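Local atomic coordinates of saposin-like protein (Necator americanus, PDB entry 3S63), a protein that probably binds lipids and interacts with membranes, as a hookworm member of the saposin-like family. Residues 7-10 with 11-14. Numbering follows the deposited sequence.
Sequences CDLC and QIAL
The first helix of the saposin fold, helix 3-20, carries the CxxC pair C7 and C10, and one turn further on Q11 and L14 lie beside these two cysteines. Disulfides from C7 to C81 and from C10 to C75 tie this helix to the C-terminal part of the domain, a linkage characteristic of saposin-like proteins. Four i to i+4 backbone hydrogen bonds join 7-10 to 11-14. The straightest runs from I12 N to D8 O at 2.9 Å, with an N-H...O angle of 171°.

Q11 turns its extended side chain back along the helix. With chi1 at -67°, Q11 CG lies beside its own backbone N and 3.5 Å from C7 O. The amide end then reaches C7, where Q11 NE2 is 3.7 Å from C7 SG. Q11 NE2 hydrogen-bonds the backbone O of S86, so buried Q11 also joins the helix to the segment that follows helix 71-77. D8 OD1 stands 4.0 Å from Q11 NE2, and the carboxylate and amide planes are 45° apart.

On a partly exposed side of the helix, L9 and I12 meet obliquely through methyl groups, L9 CD2 to I12 CD1 at 4.0 Å. L14 is buried among L35, M53, I60 and V74, which belong to the other three helices. L14 CD1 lies 4.4 Å from C10 SG, and L14 CG rests 3.3 Å from C10 O.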
loop_
_atom_site.group_PDB
_atom_site.type_symbol
_atom_site.label_atom_id
_atom_site.label_comp_id
_atom_site.label_asym_id
_atom_site.label_seq_id
_atom_site.Cartn_x
_atom_site.Cartn_y
_atom_site.Cartn_z
ATOM N N CYS A 7 10.363 0.838 -1.515
ATOM C CA CYS A 7 9.587 2.046 -1.322
ATOM C C CYS A 7 8.628 2.265 -2.497
ATOM O O CYS A 7 7.430 2.486 -2.305
ATOM C CB CYS A 7 10.514 3.250 -1.158
ATOM S SG CYS A 7 9.661 4.825 -1.090
ATOM N N ASP A 8 9.166 2.204 -3.713
ATOM C CA ASP A 8 8.353 2.348 -4.906
ATOM C C ASP A 8 7.189 1.353 -4.864
ATOM O O ASP A 8 6.030 1.732 -5.012
ATOM C CB ASP A 8 9.201 2.152 -6.167
ATOM C CG ASP A 8 10.192 3.300 -6.401
ATOM O OD1 ASP A 8 10.082 4.353 -5.744
ATOM O OD2 ASP A 8 11.084 3.152 -7.260
ATOM N N LEU A 9 7.493 0.082 -4.628
ATOM C CA LEU A 9 6.460 -0.941 -4.595
ATOM C C LEU A 9 5.357 -0.652 -3.567
ATOM O O LEU A 9 4.181 -0.894 -3.819
ATOM C CB LEU A 9 7.072 -2.329 -4.384
ATOM C CG LEU A 9 7.988 -2.774 -5.529
ATOM C CD1 LEU A 9 8.371 -4.213 -5.367
ATOM C CD2 LEU A 9 7.304 -2.593 -6.866
ATOM N N CYS A 10 5.718 -0.131 -2.410
ATOM C CA CYS A 10 4.693 0.188 -1.441
ATOM C C CYS A 10 3.706 1.138 -2.104
ATOM O O CYS A 10 2.496 0.965 -2.003
ATOM C CB CYS A 10 5.305 0.845 -0.205
ATOM S SG CYS A 10 4.134 1.078 1.155
ATOM N N GLN A 11 4.251 2.134 -2.796
ATOM C CA GLN A 11 3.471 3.209 -3.382
ATOM C C GLN A 11 2.592 2.733 -4.537
ATOM O O GLN A 11 1.403 3.019 -4.583
ATOM C CB GLN A 11 4.400 4.321 -3.866
ATOM C CG GLN A 11 5.113 5.047 -2.766
ATOM C CD GLN A 11 5.881 6.242 -3.277
ATOM O OE1 GLN A 11 5.327 7.328 -3.423
ATOM N NE2 GLN A 11 7.166 6.052 -3.553
ATOM N N ILE A 12 3.198 2.030 -5.481
ATOM C CA ILE A 12 2.484 1.450 -6.597
ATOM C C ILE A 12 1.301 0.597 -6.136
ATOM O O ILE A 12 0.216 0.665 -6.702
ATOM C CB ILE A 12 3.445 0.587 -7.424
ATOM C CG1 ILE A 12 4.602 1.453 -7.934
ATOM C CG2 ILE A 12 2.718 -0.094 -8.561
ATOM C CD1 ILE A 12 5.691 0.656 -8.630
ATOM N N ALA A 13 1.525 -0.216 -5.110
ATOM C CA ALA A 13 0.517 -1.142 -4.635
ATOM C C ALA A 13 -0.657 -0.416 -4.016
ATOM O O ALA A 13 -1.803 -0.737 -4.296
ATOM C CB ALA A 13 1.119 -2.127 -3.640
ATOM N N LEU A 14 -0.379 0.558 -3.164
ATOM C CA LEU A 14 -1.440 1.259 -2.451
ATOM C C LEU A 14 -2.230 2.175 -3.374
ATOM O O LEU A 14 -3.413 2.437 -3.156
ATOM C CB LEU A 14 -0.856 2.086 -1.309
ATOM C CG LEU A 14 -0.247 1.301 -0.161
ATOM C CD1 LEU A 14 -0.160 2.191 1.041
ATOM C CD2 LEU A 14 -1.102 0.089 0.133
#